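Local atomic coordinates of DNA alpha-glucosyltransferase (Enterobacteria phage T4, PDB entry 1XV5), a protein that belongs to the GT-B clan of glycosyltransferases and binds uridine-5'-diphosphate in a pocket of its two-domain fold. Residues Y188-W202 with L282-L294. Numbering follows the deposited sequence.
Sequences YWKDVSEINMNINRW and LERMSKSGFGYQL
Arg201 reaches across the end of helix 278-286, and Arg284 CB lies 3.8 Å above the centre of its guanidinium plane. The chain gets there by leaving CG anti to the backbone N (chi1 -168°) and bending at chi3, while the Met285 chain runs antiparallel alongside it, CE 3.7 Å from Arg201 CG. Arg201 NE then gives a nearly straight bond (167°) to Ser288 OG at 2.8 Å, the hydroxyl lying in the guanidinium plane; Ser288 OG in turn donates to Arg284 O.

The backbones that carry Arg201 and Phe290 to Tyr292 run parallel as strands 199-202 and 290-293, where Arg201 N donates to Phe290 O and Tyr292 N to Arg201 O. A two-residue register shift, a beta bulge, separates this ladder from the Asn196-Ser288 bridge.

At the helix, Leu282 CB sits 3.6 Å from the centroid of the Tyr188 ring and almost on its normal, a CH-pi contact. Lys190 curls so that NZ donates to Tyr188 O, Ser286 OG (2.9 Å) and Glu283 OE1 (3.1 Å), the last also a salt bridge, met from above the carboxylate plane.

These strands are neighbours in the parallel C-terminal sheet of a GT-B fold. Arg201 and Arg284 each form a salt bridge with Glu233, whose carboxylate probably offsets the like charges of Arg201 NH1 and Arg284 NE, 4.0 Å apart.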
loop_
_atom_site.group_PDB
_atom_site.type_symbol
_atom_site.label_atom_id
_atom_site.label_comp_id
_atom_site.label_asym_id
_atom_site.label_seq_id
_atom_site.Cartn_x
_atom_site.Cartn_y
_atom_site.Cartn_z
ATOM N N TYR A 188 -4.723 -14.167 -12.233
ATOM C CA TYR A 188 -5.622 -14.714 -11.218
ATOM C C TYR A 188 -7.121 -14.741 -11.471
ATOM O O TYR A 188 -7.840 -15.442 -10.762
ATOM C CB TYR A 188 -5.392 -13.990 -9.887
ATOM C CG TYR A 188 -3.983 -14.118 -9.377
ATOM C CD1 TYR A 188 -3.022 -13.153 -9.678
ATOM C CD2 TYR A 188 -3.592 -15.232 -8.643
ATOM C CE1 TYR A 188 -1.706 -13.295 -9.261
ATOM C CE2 TYR A 188 -2.274 -15.390 -8.222
ATOM C CZ TYR A 188 -1.339 -14.417 -8.535
ATOM O OH TYR A 188 -0.034 -14.569 -8.133
ATOM N N TRP A 189 -7.600 -13.984 -12.452
ATOM C CA TRP A 189 -9.035 -13.929 -12.723
ATOM C C TRP A 189 -9.656 -15.317 -12.895
ATOM O O TRP A 189 -9.157 -16.147 -13.658
ATOM C CB TRP A 189 -9.294 -13.076 -13.965
ATOM C CG TRP A 189 -10.688 -12.518 -14.057
ATOM C CD1 TRP A 189 -11.785 -13.123 -14.603
ATOM C CD2 TRP A 189 -11.118 -11.220 -13.628
ATOM N NE1 TRP A 189 -12.869 -12.278 -14.549
ATOM C CE2 TRP A 189 -12.489 -11.104 -13.955
ATOM C CE3 TRP A 189 -10.478 -10.142 -13.003
ATOM C CZ2 TRP A 189 -13.233 -9.949 -13.677
ATOM C CZ3 TRP A 189 -11.218 -8.990 -12.725
ATOM C CH2 TRP A 189 -12.584 -8.907 -13.065
ATOM N N LYS A 190 -10.750 -15.556 -12.181
ATOM C CA LYS A 190 -11.445 -16.836 -12.237
ATOM C C LYS A 190 -12.809 -16.698 -12.897
ATOM O O LYS A 190 -13.386 -15.613 -12.922
ATOM C CB LYS A 190 -11.660 -17.385 -10.822
ATOM C CG LYS A 190 -10.393 -17.645 -10.024
ATOM C CD LYS A 190 -9.634 -18.847 -10.563
ATOM C CE LYS A 190 -8.401 -19.148 -9.718
ATOM N NZ LYS A 190 -7.418 -18.031 -9.758
ATOM N N ASP A 191 -13.322 -17.802 -13.428
ATOM C CA ASP A 191 -14.647 -17.785 -14.025
ATOM C C ASP A 191 -15.569 -17.684 -12.813
ATOM O O ASP A 191 -15.247 -18.215 -11.746
ATOM C CB ASP A 191 -14.916 -19.082 -14.794
ATOM C CG ASP A 191 -16.268 -19.077 -15.491
ATOM O OD1 ASP A 191 -17.281 -19.452 -14.860
ATOM O OD2 ASP A 191 -16.321 -18.683 -16.676
ATOM N N VAL A 192 -16.703 -17.010 -12.968
ATOM C CA VAL A 192 -17.631 -16.829 -11.854
ATOM C C VAL A 192 -18.069 -18.138 -11.189
ATOM O O VAL A 192 -18.340 -18.170 -9.987
ATOM C CB VAL A 192 -18.883 -16.013 -12.294
ATOM C CG1 VAL A 192 -19.722 -16.809 -13.282
ATOM C CG2 VAL A 192 -19.707 -15.620 -11.070
ATOM N N SER A 193 -18.108 -19.223 -11.956
ATOM C CA SER A 193 -18.522 -20.518 -11.414
ATOM C C SER A 193 -17.533 -21.077 -10.393
ATOM O O SER A 193 -17.878 -21.960 -9.610
ATOM C CB SER A 193 -18.700 -21.532 -12.548
ATOM O OG SER A 193 -17.455 -21.817 -13.167
ATOM N N GLU A 194 -16.309 -20.559 -10.407
ATOM C CA GLU A 194 -15.256 -21.011 -9.500
ATOM C C GLU A 194 -15.231 -20.241 -8.181
ATOM O O GLU A 194 -14.458 -20.570 -7.283
ATOM C CB GLU A 194 -13.884 -20.843 -10.166
ATOM C CG GLU A 194 -13.628 -21.704 -11.390
ATOM C CD GLU A 194 -12.276 -21.401 -12.024
ATOM O OE1 GLU A 194 -12.186 -20.456 -12.838
ATOM O OE2 GLU A 194 -11.297 -22.100 -11.690
ATOM N N ILE A 195 -16.068 -19.218 -8.070
ATOM C CA ILE A 195 -16.085 -18.377 -6.876
ATOM C C ILE A 195 -17.068 -18.800 -5.785
ATOM O O ILE A 195 -18.241 -19.050 -6.055
ATOM C CB ILE A 195 -16.373 -16.909 -7.267
ATOM C CG1 ILE A 195 -15.249 -16.391 -8.169
ATOM C CG2 ILE A 195 -16.500 -16.039 -6.017
ATOM C CD1 ILE A 195 -15.480 -14.994 -8.694
ATOM N N ASN A 196 -16.574 -18.881 -4.551
ATOM C CA ASN A 196 -17.418 -19.250 -3.417
ATOM C C ASN A 196 -18.040 -17.957 -2.901
ATOM O O ASN A 196 -17.396 -17.186 -2.193
ATOM C CB ASN A 196 -16.590 -19.899 -2.308
ATOM C CG ASN A 196 -17.454 -20.459 -1.190
ATOM O OD1 ASN A 196 -18.531 -19.937 -0.902
ATOM N ND2 ASN A 196 -16.978 -21.525 -0.547
ATOM N N MET A 197 -19.297 -17.731 -3.262
ATOM C CA MET A 197 -20.015 -16.525 -2.867
ATOM C C MET A 197 -20.169 -16.301 -1.361
ATOM O O MET A 197 -20.383 -15.172 -0.926
ATOM C CB MET A 197 -21.404 -16.522 -3.517
ATOM C CG MET A 197 -21.378 -16.443 -5.035
ATOM S SD MET A 197 -20.622 -14.913 -5.625
ATOM C CE MET A 197 -20.191 -15.358 -7.298
ATOM N N ASN A 198 -20.054 -17.357 -0.563
ATOM C CA ASN A 198 -20.221 -17.198 0.878
ATOM C C ASN A 198 -18.960 -16.793 1.629
ATOM O O ASN A 198 -18.999 -16.580 2.839
ATOM C CB ASN A 198 -20.795 -18.477 1.491
ATOM C CG ASN A 198 -22.161 -18.821 0.932
ATOM O OD1 ASN A 198 -22.936 -17.933 0.568
ATOM N ND2 ASN A 198 -22.473 -20.109 0.876
ATOM N N ILE A 199 -17.847 -16.671 0.913
ATOM C CA ILE A 199 -16.593 -16.278 1.544
ATOM C C ILE A 199 -16.391 -14.769 1.459
ATOM O O ILE A 199 -16.461 -14.179 0.377
ATOM C CB ILE A 199 -15.376 -16.961 0.875
ATOM C CG1 ILE A 199 -15.564 -18.479 0.869
ATOM C CG2 ILE A 199 -14.098 -16.567 1.604
ATOM C CD1 ILE A 199 -15.804 -19.092 2.237
ATOM N N ASN A 200 -16.147 -14.155 2.612
ATOM C CA ASN A 200 -15.916 -12.722 2.701
ATOM C C ASN A 200 -14.501 -12.588 3.240
ATOM O O ASN A 200 -14.235 -12.927 4.390
ATOM C CB ASN A 200 -16.942 -12.094 3.645
ATOM C CG ASN A 200 -18.368 -12.342 3.186
ATOM O OD1 ASN A 200 -18.973 -13.372 3.501
ATOM N ND2 ASN A 200 -18.904 -11.409 2.418
ATOM N N ARG A 201 -13.600 -12.096 2.397
ATOM C CA ARG A 201 -12.192 -11.995 2.763
ATOM C C ARG A 201 -11.658 -10.572 2.862
ATOM O O ARG A 201 -11.648 -9.820 1.887
ATOM C CB ARG A 201 -11.375 -12.809 1.749
ATOM C CG ARG A 201 -9.910 -13.073 2.106
ATOM C CD ARG A 201 -9.241 -13.901 1.002
ATOM N NE ARG A 201 -9.945 -15.163 0.752
ATOM C CZ ARG A 201 -9.744 -16.294 1.426
ATOM N NH1 ARG A 201 -8.845 -16.348 2.401
ATOM N NH2 ARG A 201 -10.470 -17.370 1.147
ATOM N N TRP A 202 -11.214 -10.219 4.063
ATOM C CA TRP A 202 -10.645 -8.909 4.362
ATOM C C TRP A 202 -9.124 -9.069 4.319
ATOM O O TRP A 202 -8.602 -10.090 4.769
ATOM C CB TRP A 202 -11.071 -8.496 5.775
ATOM C CG TRP A 202 -10.566 -7.163 6.251
ATOM C CD1 TRP A 202 -11.239 -5.971 6.220
ATOM C CD2 TRP A 202 -9.299 -6.892 6.871
ATOM N NE1 TRP A 202 -10.471 -4.976 6.787
ATOM C CE2 TRP A 202 -9.277 -5.517 7.195
ATOM C CE3 TRP A 202 -8.181 -7.681 7.187
ATOM C CZ2 TRP A 202 -8.179 -4.910 7.819
ATOM C CZ3 TRP A 202 -7.089 -7.076 7.809
ATOM C CH2 TRP A 202 -7.097 -5.706 8.117
ATOM N N LEU A 282 -3.803 -13.565 -3.472
ATOM C CA LEU A 282 -4.513 -13.239 -4.708
ATOM C C LEU A 282 -5.262 -14.457 -5.247
ATOM O O LEU A 282 -6.373 -14.334 -5.759
ATOM C CB LEU A 282 -3.536 -12.706 -5.769
ATOM C CG LEU A 282 -2.901 -11.342 -5.468
ATOM C CD1 LEU A 282 -1.893 -10.992 -6.548
ATOM C CD2 LEU A 282 -3.988 -10.268 -5.396
ATOM N N GLU A 283 -4.657 -15.633 -5.129
ATOM C CA GLU A 283 -5.301 -16.856 -5.595
ATOM C C GLU A 283 -6.544 -17.125 -4.744
ATOM O O GLU A 283 -7.625 -17.395 -5.275
ATOM C CB GLU A 283 -4.317 -18.030 -5.511
ATOM C CG GLU A 283 -4.863 -19.382 -5.948
ATOM C CD GLU A 283 -5.382 -19.397 -7.379
ATOM O OE1 GLU A 283 -4.830 -18.673 -8.235
ATOM O OE2 GLU A 283 -6.338 -20.151 -7.649
ATOM N N ARG A 284 -6.396 -17.036 -3.424
ATOM C CA ARG A 284 -7.523 -17.270 -2.521
ATOM C C ARG A 284 -8.626 -16.236 -2.731
ATOM O O ARG A 284 -9.817 -16.574 -2.744
ATOM C CB ARG A 284 -7.073 -17.217 -1.055
ATOM C CG ARG A 284 -6.238 -18.407 -0.593
ATOM C CD ARG A 284 -5.991 -18.348 0.918
ATOM N NE ARG A 284 -5.095 -17.263 1.314
ATOM C CZ ARG A 284 -3.769 -17.360 1.362
ATOM N NH1 ARG A 284 -3.172 -18.500 1.034
ATOM N NH2 ARG A 284 -3.038 -16.324 1.754
ATOM N N MET A 285 -8.222 -14.981 -2.895
ATOM C CA MET A 285 -9.175 -13.892 -3.082
ATOM C C MET A 285 -9.941 -14.018 -4.393
ATOM O O MET A 285 -11.132 -13.710 -4.447
ATOM C CB MET A 285 -8.450 -12.546 -3.040
ATOM C CG MET A 285 -9.368 -11.331 -3.069
ATOM S SD MET A 285 -10.382 -11.166 -1.577
ATOM C CE MET A 285 -9.162 -10.517 -0.397
ATOM N N SER A 286 -9.261 -14.481 -5.442
ATOM C CA SER A 286 -9.894 -14.629 -6.749
ATOM C C SER A 286 -11.034 -15.642 -6.711
ATOM O O SER A 286 -11.880 -15.670 -7.610
ATOM C CB SER A 286 -8.864 -15.064 -7.799
ATOM O OG SER A 286 -8.454 -16.406 -7.576
ATOM N N LYS A 287 -11.048 -16.476 -5.677
ATOM C CA LYS A 287 -12.086 -17.490 -5.528
ATOM C C LYS A 287 -13.039 -17.158 -4.387
ATOM O O LYS A 287 -13.849 -17.992 -3.985
ATOM C CB LYS A 287 -11.447 -18.869 -5.300
ATOM C CG LYS A 287 -10.689 -19.391 -6.525
ATOM C CD LYS A 287 -10.013 -20.741 -6.272
ATOM C CE LYS A 287 -8.859 -20.618 -5.290
ATOM N NZ LYS A 287 -8.064 -21.879 -5.194
ATOM N N SER A 288 -12.937 -15.932 -3.874
ATOM C CA SER A 288 -13.789 -15.469 -2.779
ATOM C C SER A 288 -14.866 -14.536 -3.323
ATOM O O SER A 288 -14.595 -13.674 -4.157
ATOM C CB SER A 288 -12.954 -14.731 -1.733
ATOM O OG SER A 288 -11.950 -15.574 -1.199
ATOM N N GLY A 289 -16.090 -14.709 -2.841
ATOM C CA GLY A 289 -17.181 -13.882 -3.320
ATOM C C GLY A 289 -16.980 -12.391 -3.138
ATOM O O GLY A 289 -17.173 -11.606 -4.073
ATOM N N PHE A 290 -16.581 -11.991 -1.936
ATOM C CA PHE A 290 -16.395 -10.581 -1.652
ATOM C C PHE A 290 -15.116 -10.280 -0.895
ATOM O O PHE A 290 -14.775 -10.965 0.069
ATOM C CB PHE A 290 -17.614 -10.058 -0.881
ATOM C CG PHE A 290 -18.907 -10.315 -1.587
ATOM C CD1 PHE A 290 -19.548 -11.547 -1.471
ATOM C CD2 PHE A 290 -19.431 -9.369 -2.460
ATOM C CE1 PHE A 290 -20.687 -11.835 -2.228
ATOM C CE2 PHE A 290 -20.567 -9.648 -3.220
ATOM C CZ PHE A 290 -21.193 -10.883 -3.104
ATOM N N GLY A 291 -14.408 -9.259 -1.372
ATOM C CA GLY A 291 -13.166 -8.833 -0.754
ATOM C C GLY A 291 -13.413 -7.521 -0.036
ATOM O O GLY A 291 -14.133 -6.655 -0.539
ATOM N N TYR A 292 -12.800 -7.365 1.131
ATOM C CA TYR A 292 -12.986 -6.167 1.931
ATOM C C TYR A 292 -11.702 -5.400 2.192
ATOM O O TYR A 292 -10.678 -5.975 2.548
ATOM C CB TYR A 292 -13.609 -6.537 3.276
ATOM C CG TYR A 292 -14.989 -7.140 3.172
ATOM C CD1 TYR A 292 -16.105 -6.454 3.650
ATOM C CD2 TYR A 292 -15.181 -8.394 2.595
ATOM C CE1 TYR A 292 -17.386 -7.004 3.556
ATOM C CE2 TYR A 292 -16.456 -8.955 2.495
ATOM C CZ TYR A 292 -17.551 -8.253 2.978
ATOM O OH TYR A 292 -18.813 -8.801 2.880
ATOM N N GLN A 293 -11.779 -4.089 2.014
ATOM C CA GLN A 293 -10.652 -3.200 2.265
ATOM C C GLN A 293 -11.363 -2.021 2.899
ATOM O O GLN A 293 -11.966 -1.199 2.210
ATOM C CB GLN A 293 -9.978 -2.805 0.952
ATOM C CG GLN A 293 -8.499 -2.484 1.110
ATOM C CD GLN A 293 -8.253 -1.138 1.761
ATOM O OE1 GLN A 293 -9.136 -0.567 2.397
ATOM N NE2 GLN A 293 -7.039 -0.627 1.609
ATOM N N LEU A 294 -11.310 -1.959 4.225
ATOM C CA LEU A 294 -12.022 -0.924 4.953
ATOM C C LEU A 294 -11.183 0.203 5.538
ATOM O O LEU A 294 -11.516 0.746 6.595
ATOM C CB LEU A 294 -12.858 -1.591 6.050
ATOM C CG LEU A 294 -13.761 -2.726 5.551
ATOM C CD1 LEU A 294 -14.473 -3.379 6.732
ATOM C CD2 LEU A 294 -14.772 -2.185 4.539
HETATM O O HOH W 1 -11.695 -14.016 -10.000
#